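Local atomic coordinates of oxidase/hydroxylase (Streptomyces hygroscopicus subsp. hygroscopicus, PDB entry 4XCB), a protein that probably acts as a metal- and 2-oxoglutarate-dependent dioxygenase and binds hygromycin B, here with nickel in the metal site. Residues G25-G30 with G198-L203; A141-S146 with L221-G226. All coordinates share one frame; numbering follows the deposited sequence.

Contact 1: residues G25-G30 with G198-L203; sequences GVFGSG and GDVLLL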
ATOM      1  N   GLY A  25      -5.624 -24.733  22.942  1.00 19.91           N
ATOM      2  CA  GLY A  25      -6.331 -25.985  23.128  1.00 18.60           C
ATOM      3  C   GLY A  25      -6.995 -26.586  21.906  1.00 18.35           C
ATOM      4  O   GLY A  25      -8.043 -27.205  22.023  1.00 22.50           O
ATOM      5  N   VAL A  26      -6.396 -26.411  20.735  1.00 12.96           N
ATOM      6  CA  VAL A  26      -6.996 -26.930  19.513  1.00 14.97           C
ATOM      7  C   VAL A  26      -7.021 -28.454  19.512  1.00 17.30           C
ATOM      8  O   VAL A  26      -7.974 -29.091  19.040  1.00 19.25           O
ATOM      9  CB  VAL A  26      -6.235 -26.422  18.282  1.00 14.83           C
ATOM     10  CG1 VAL A  26      -6.829 -26.973  17.003  1.00 16.70           C
ATOM     11  CG2 VAL A  26      -6.273 -24.905  18.246  1.00 15.36           C
ATOM     12  N   PHE A  27      -5.973 -29.043  20.061  1.00 17.40           N
ATOM     13  CA  PHE A  27      -5.884 -30.491  20.091  1.00 16.19           C
ATOM     14  C   PHE A  27      -5.889 -30.984  21.519  1.00 19.67           C
ATOM     15  O   PHE A  27      -5.210 -30.423  22.377  1.00 19.62           O
ATOM     16  CB  PHE A  27      -4.635 -30.954  19.349  1.00 14.96           C
ATOM     17  CG  PHE A  27      -4.615 -30.529  17.919  1.00 15.23           C
ATOM     18  CD1 PHE A  27      -5.310 -31.248  16.952  1.00 16.32           C
ATOM     19  CD2 PHE A  27      -3.916 -29.403  17.529  1.00 15.39           C
ATOM     20  CE1 PHE A  27      -5.299 -30.850  15.639  1.00 15.41           C
ATOM     21  CE2 PHE A  27      -3.906 -29.000  16.215  1.00 14.51           C
ATOM     22  CZ  PHE A  27      -4.597 -29.726  15.262  1.00 17.61           C
ATOM     23  N   GLY A  28      -6.666 -32.032  21.771  1.00 22.53           N
ATOM     24  CA  GLY A  28      -6.815 -32.540  23.121  1.00 16.94           C
ATOM     25  C   GLY A  28      -5.605 -33.320  23.567  1.00 21.52           C
ATOM     26  O   GLY A  28      -4.768 -33.683  22.740  1.00 21.74           O
ATOM     27  N   SER A  29      -5.527 -33.592  24.870  1.00 21.06           N
ATOM     28  CA  SER A  29      -4.398 -34.318  25.448  1.00 19.02           C
ATOM     29  C   SER A  29      -4.203 -35.685  24.788  1.00 22.47           C
ATOM     30  O   SER A  29      -3.077 -36.108  24.544  1.00 25.64           O
ATOM     31  CB  SER A  29      -4.580 -34.464  26.969  1.00 21.98           C
ATOM     32  OG  SER A  29      -5.925 -34.755  27.302  1.00 26.84           O
ATOM     33  N   GLY A  30      -5.294 -36.364  24.468  1.00 22.32           N
ATOM     34  CA  GLY A  30      -5.203 -37.657  23.809  1.00 20.64           C
ATOM     35  C   GLY A  30      -4.626 -37.559  22.406  1.00 23.68           C
ATOM     36  O   GLY A  30      -3.840 -38.407  21.971  1.00 24.23           O
ATOM     37  N   GLY A 198      -0.825 -28.706  22.628  1.00 18.10           N
ATOM     38  CA  GLY A 198      -2.132 -28.722  21.991  1.00 18.01           C
ATOM     39  C   GLY A 198      -2.577 -27.384  21.427  1.00 16.27           C
ATOM     40  O   GLY A 198      -3.575 -27.302  20.695  1.00 15.47           O
ATOM     41  N   ASP A 199      -1.847 -26.328  21.774  1.00 15.35           N
ATOM     42  CA  ASP A 199      -2.077 -25.011  21.188  1.00 15.24           C
ATOM     43  C   ASP A 199      -1.562 -24.952  19.756  1.00 16.63           C
ATOM     44  O   ASP A 199      -0.610 -25.649  19.401  1.00 15.05           O
ATOM     45  CB  ASP A 199      -1.370 -23.909  21.982  1.00 14.27           C
ATOM     46  CG  ASP A 199      -1.935 -23.701  23.374  1.00 19.45           C
ATOM     47  OD1 ASP A 199      -3.019 -24.239  23.698  1.00 20.26           O
ATOM     48  OD2 ASP A 199      -1.285 -22.948  24.141  1.00 21.70           O
ATOM     49  N   VAL A 200      -2.168 -24.082  18.958  1.00 12.93           N
ATOM     50  CA  VAL A 200      -1.700 -23.797  17.602  1.00 12.16           C
ATOM     51  C   VAL A 200      -1.233 -22.339  17.540  1.00 12.69           C
ATOM     52  O   VAL A 200      -1.961 -21.446  17.957  1.00 15.48           O
ATOM     53  CB  VAL A 200      -2.809 -24.023  16.574  1.00 14.46           C
ATOM     54  CG1 VAL A 200      -2.369 -23.552  15.196  1.00 13.31           C
ATOM     55  CG2 VAL A 200      -3.195 -25.510  16.522  1.00 14.51           C
ATOM     56  N   LEU A 201      -0.028 -22.108  17.024  1.00 11.36           N
ATOM     57  CA  LEU A 201       0.395 -20.752  16.693  1.00 13.96           C
ATOM     58  C   LEU A 201       0.311 -20.610  15.165  1.00 10.76           C
ATOM     59  O   LEU A 201       1.035 -21.278  14.419  1.00 13.57           O
ATOM     60  CB  LEU A 201       1.809 -20.462  17.238  1.00 14.27           C
ATOM     61  CG  LEU A 201       2.312 -19.012  17.352  1.00 13.75           C
ATOM     62  CD1 LEU A 201       3.530 -18.959  18.261  1.00 14.44           C
ATOM     63  CD2 LEU A 201       2.668 -18.422  15.968  1.00 14.01           C
ATOM     64  N   LEU A 202      -0.613 -19.757  14.727  1.00 12.13           N
ATOM     65  CA  LEU A 202      -0.797 -19.417  13.316  1.00 11.04           C
ATOM     66  C   LEU A 202       0.123 -18.235  13.024  1.00 10.73           C
ATOM     67  O   LEU A 202       0.011 -17.207  13.680  1.00 12.28           O
ATOM     68  CB  LEU A 202      -2.252 -19.050  13.044  1.00 12.96           C
ATOM     69  CG  LEU A 202      -2.721 -18.791  11.613  1.00 11.08           C
ATOM     70  CD1 LEU A 202      -2.807 -20.103  10.862  1.00 16.60           C
ATOM     71  CD2 LEU A 202      -4.077 -18.114  11.611  1.00 20.61           C
ATOM     72  N   LEU A 203       1.000 -18.369  12.029  1.00 11.26           N
ATOM     73  CA  LEU A 203       2.113 -17.431  11.871  1.00 11.00           C
ATOM     74  C   LEU A 203       2.230 -16.885  10.447  1.00 10.98           C
ATOM     75  O   LEU A 203       2.343 -17.643   9.493  1.00 12.09           O
ATOM     76  CB  LEU A 203       3.417 -18.128  12.258  1.00 12.57           C
ATOM     77  CG  LEU A 203       4.737 -17.384  12.084  1.00 14.33           C
ATOM     78  CD1 LEU A 203       4.745 -16.142  12.965  1.00 11.37           C
ATOM     79  CD2 LEU A 203       5.889 -18.304  12.460  1.00 17.31           C
TER

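Contact 2: residues A141-S146 with L221-G226; sequences ALVYLS and LLTAFG. With AKG (2-oxoglutaric acid), chain F.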
ATOM      1  N   ALA A 141       1.147 -23.165  10.445  1.00 13.40           N
ATOM      2  CA  ALA A 141       0.489 -23.581  11.669  1.00 12.46           C
ATOM      3  C   ALA A 141       1.490 -24.380  12.477  1.00 13.17           C
ATOM      4  O   ALA A 141       1.918 -25.458  12.069  1.00 14.31           O
ATOM      5  CB  ALA A 141      -0.758 -24.407  11.373  1.00 16.26           C
ATOM      6  N   LEU A 142       1.888 -23.834  13.616  1.00 12.50           N
ATOM      7  CA  LEU A 142       2.746 -24.543  14.543  1.00 11.91           C
ATOM      8  C   LEU A 142       1.881 -25.230  15.589  1.00 14.56           C
ATOM      9  O   LEU A 142       1.176 -24.572  16.356  1.00 15.84           O
ATOM     10  CB  LEU A 142       3.735 -23.588  15.229  1.00 12.90           C
ATOM     11  CG  LEU A 142       4.568 -22.643  14.368  1.00 14.37           C
ATOM     12  CD1 LEU A 142       5.387 -21.721  15.240  1.00 16.63           C
ATOM     13  CD2 LEU A 142       5.493 -23.407  13.478  1.00 18.52           C
ATOM     14  N   VAL A 143       1.938 -26.555  15.605  1.00 15.08           N
ATOM     15  CA  VAL A 143       1.242 -27.349  16.596  1.00 13.83           C
ATOM     16  C   VAL A 143       2.229 -27.761  17.689  1.00 13.54           C
ATOM     17  O   VAL A 143       3.091 -28.631  17.493  1.00 14.36           O
ATOM     18  CB  VAL A 143       0.601 -28.608  15.965  1.00 12.85           C
ATOM     19  CG1 VAL A 143      -0.178 -29.372  17.042  1.00 12.77           C
ATOM     20  CG2 VAL A 143      -0.282 -28.230  14.771  1.00 15.28           C
ATOM     21  N   TYR A 144       2.113 -27.133  18.851  1.00 13.63           N
ATOM     22  CA  TYR A 144       3.044 -27.439  19.925  1.00 14.78           C
ATOM     23  C   TYR A 144       2.629 -28.699  20.655  1.00 13.30           C
ATOM     24  O   TYR A 144       1.446 -28.913  20.932  1.00 14.71           O
ATOM     25  CB  TYR A 144       3.151 -26.264  20.896  1.00 12.31           C
ATOM     26  CG  TYR A 144       3.914 -25.097  20.323  1.00 16.05           C
ATOM     27  CD1 TYR A 144       3.246 -24.059  19.678  1.00 14.71           C
ATOM     28  CD2 TYR A 144       5.306 -25.052  20.390  1.00 17.47           C
ATOM     29  CE1 TYR A 144       3.944 -22.991  19.137  1.00 16.13           C
ATOM     30  CE2 TYR A 144       6.015 -23.983  19.842  1.00 17.99           C
ATOM     31  CZ  TYR A 144       5.328 -22.961  19.221  1.00 18.85           C
ATOM     32  OH  TYR A 144       6.029 -21.895  18.688  1.00 17.17           O
ATOM     33  N   LEU A 145       3.610 -29.537  20.955  1.00 14.77           N
ATOM     34  CA  LEU A 145       3.351 -30.823  21.582  1.00 13.07           C
ATOM     35  C   LEU A 145       4.057 -30.897  22.921  1.00 15.24           C
ATOM     36  O   LEU A 145       4.237 -31.982  23.472  1.00 17.38           O
ATOM     37  CB  LEU A 145       3.816 -31.971  20.682  1.00 15.36           C
ATOM     38  CG  LEU A 145       3.170 -32.083  19.300  1.00 14.11           C
ATOM     39  CD1 LEU A 145       3.742 -33.272  18.521  1.00 16.32           C
ATOM     40  CD2 LEU A 145       1.661 -32.174  19.423  1.00 15.23           C
ATOM     41  N   SER A 146       4.479 -29.740  23.430  1.00 16.96           N
ATOM     42  CA  SER A 146       4.984 -29.646  24.796  1.00 16.67           C
ATOM     43  C   SER A 146       4.682 -28.256  25.340  1.00 18.54           C
ATOM     44  O   SER A 146       4.371 -27.344  24.579  1.00 17.20           O
ATOM     45  CB  SER A 146       6.483 -29.946  24.859  1.00 17.08           C
ATOM     46  OG  SER A 146       7.252 -29.014  24.117  1.00 19.78           O
ATOM     47  N   LEU A 221       9.045 -29.840  21.747  1.00 13.17           N
ATOM     48  CA  LEU A 221       8.528 -30.582  20.595  1.00 15.88           C
ATOM     49  C   LEU A 221       7.377 -29.870  19.886  1.00 15.61           C
ATOM     50  O   LEU A 221       6.446 -29.385  20.517  1.00 14.44           O
ATOM     51  CB  LEU A 221       8.066 -31.972  21.042  1.00 18.11           C
ATOM     52  CG  LEU A 221       7.864 -32.996  19.922  1.00 16.53           C
ATOM     53  CD1 LEU A 221       9.170 -33.264  19.191  1.00 19.52           C
ATOM     54  CD2 LEU A 221       7.300 -34.287  20.495  1.00 22.77           C
ATOM     55  N   LEU A 222       7.435 -29.824  18.562  1.00 15.15           N
ATOM     56  CA  LEU A 222       6.325 -29.270  17.810  1.00 14.66           C
ATOM     57  C   LEU A 222       6.356 -29.762  16.384  1.00 13.48           C
ATOM     58  O   LEU A 222       7.358 -30.301  15.928  1.00 14.70           O
ATOM     59  CB  LEU A 222       6.345 -27.741  17.823  1.00 16.79           C
ATOM     60  CG  LEU A 222       7.305 -27.070  16.842  1.00 18.87           C
ATOM     61  CD1 LEU A 222       7.032 -25.588  16.769  1.00 21.89           C
ATOM     62  CD2 LEU A 222       8.745 -27.317  17.225  1.00 24.71           C
ATOM     63  N   THR A 223       5.234 -29.579  15.699  1.00 14.45           N
ATOM     64  CA  THR A 223       5.148 -29.864  14.274  1.00 14.53           C
ATOM     65  C   THR A 223       4.645 -28.626  13.547  1.00 15.21           C
ATOM     66  O   THR A 223       3.765 -27.927  14.039  1.00 19.76           O
ATOM     67  CB  THR A 223       4.218 -31.055  13.997  1.00 14.68           C
ATOM     68  OG1 THR A 223       2.920 -30.767  14.532  1.00 18.71           O
ATOM     69  CG2 THR A 223       4.767 -32.316  14.667  1.00 15.19           C
ATOM     70  N   ALA A 224       5.229 -28.337  12.394  1.00 12.17           N
ATOM     71  CA  ALA A 224       4.923 -27.114  11.661  1.00 14.31           C
ATOM     72  C   ALA A 224       4.410 -27.452  10.277  1.00 11.74           C
ATOM     73  O   ALA A 224       4.996 -28.284   9.576  1.00 14.06           O
ATOM     74  CB  ALA A 224       6.150 -26.239  11.546  1.00 12.84           C
ATOM     75  N   PHE A 225       3.335 -26.784   9.873  1.00 12.16           N
ATOM     76  CA  PHE A 225       2.789 -27.006   8.535  1.00  9.79           C
ATOM     77  C   PHE A 225       2.688 -25.682   7.816  1.00 11.26           C
ATOM     78  O   PHE A 225       2.142 -24.723   8.364  1.00 13.19           O
ATOM     79  CB  PHE A 225       1.431 -27.703   8.621  1.00 12.31           C
ATOM     80  CG  PHE A 225       1.494 -29.046   9.289  1.00 12.46           C
ATOM     81  CD1 PHE A 225       1.823 -30.175   8.562  1.00 12.01           C
ATOM     82  CD2 PHE A 225       1.235 -29.178  10.638  1.00 14.27           C
ATOM     83  CE1 PHE A 225       1.894 -31.419   9.175  1.00 13.02           C
ATOM     84  CE2 PHE A 225       1.311 -30.418  11.268  1.00 14.78           C
ATOM     85  CZ  PHE A 225       1.641 -31.542  10.526  1.00 17.36           C
ATOM     86  N   GLY A 226       3.215 -25.633   6.591  1.00 10.63           N
ATOM     87  CA  GLY A 226       3.338 -24.386   5.859  1.00 11.04           C
ATOM     88  C   GLY A 226       2.396 -24.422   4.683  1.00 12.15           C
ATOM     89  O   GLY A 226       2.322 -25.426   3.977  1.00 12.40           O
TER
HETATM   90  C1  AKG F 302      10.451 -22.305  12.431  1.00 19.85           C
HETATM   91  O1  AKG F 302      10.677 -21.596  11.401  1.00 19.42           O
HETATM   92  O2  AKG F 302      10.529 -23.570  12.376  1.00 19.76           O
HETATM   93  C2  AKG F 302      10.082 -21.638  13.728  1.00 19.31           C
HETATM   94  O5  AKG F 302       9.903 -20.434  13.707  1.00 17.46           O
HETATM   95  C3  AKG F 302       9.988 -22.456  15.005  1.00 17.11           C
HETATM   96  C4  AKG F 302       9.144 -21.811  16.079  1.00 18.53           C
HETATM   97  C5  AKG F 302       9.335 -22.546  17.397  1.00 17.82           C
HETATM   98  O3  AKG F 302       8.615 -22.252  18.391  1.00 19.47           O
HETATM   99  O4  AKG F 302      10.212 -23.448  17.482  1.00 19.23           O

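Contact 1: residues G25-G30 with G198-L203
The loop G25-F27 runs into helix 29-40 and lies against G198 and D199, just before strand 200-204, and against V200, its first residue. The strand belongs to the larger sheet of the double-stranded beta helix. Two hydrogen bonds join the segments. F27 N donates to G198 O over 3.0 Å, in the carbonyl plane and on a lone pair. G25 N donates to D199 OD1 over 2.8 Å and meets it from above the carboxylate plane. D199 CG sits beside its own backbone N (chi1 -67°), which carries OD1 over to the loop; OD2 accepts from R196 N. An alanine in place of D199 would probably loosen the G25 end of the loop, because the carboxylate grips both G25 N and R196 N. A CB on G198 would run into F27 O and, at phi 101°, would also crowd the carbonyl O of the preceding residue, so glycine fits both demands. The apolar part is small. V26 and F27 each cross V200 obliquely. V26 CG1 covers one face of the F27 ring near its rim. L74 of helix 72-82 also touches F27 and V200. V200 CG2 touches both V26 CG2 and F27 CE2, each at 3.6 Å.

Contact 2: residues A141-S146 with L221-G226
Y144 CG stands anti to its carbonyl carbon (chi1 -73°), while L222 CG takes the crowded position (chi1 80°). The two side chains thus lie side by side and point the same way, with L222 CD1 3.6 Å from Y144 CE2. With L142 they line the 2-oxoglutarate pocket from one face of this sheet of the double-stranded beta helix. Y144 OH donates to O3 of 2-oxoglutarate over 2.6 Å, and O3 lies at the ring edge, in its plane. Y92 OH and R220 NH2 also hydrogen-bond the ligand. L142 CD1 lies against the methylene C4, and L222 CD1 against the carboxylate carbon C5. L142 CD2 presses on A224 CB at 3.5 Å, tighter than usual. A141 with F225 and V143 with T223 are antiparallel hydrogen-bonded pairs. V143 N meets T223 O at 2.8 Å, nearly along the C=O axis. Past the last bridge, L145 N donates to L221 O, and S146 OG accepts from L221 N. On the face of A141, V143, T223 and F225, T223 OG1 is buried against V143 CB and has no polar partner. This face packs on L74 of helix 72-82 and L68 of helix 63-69. Strand 86-96 flanks 220-229, and strand 200-204 flanks 139-144.

How the contacts relate
Both contacts use the same antiparallel sheet, and their centres are 8 Å apart. Strand 200-204 of contact 1 pairs with strand 139-144 of contact 2. L201 O lies 2.8 Å from L142 N, and G198 N lies 2.8 Å from Y144 O; both are probable hydrogen bonds. Side chains meet as well: F27 CD2 packs on V143 CG1 at 3.8 Å, and L201 CB on Y144 CE1 at 3.8 Å. Contact 2 lines the 2-oxoglutarate pocket, with the L142 side chain about 6 Å from the nickel ion. Contact 1 stands further back: the D199 side chain is about 11 Å from the bound 2-oxoglutarate. Y144 thus touches both the ligand and the strand of contact 1.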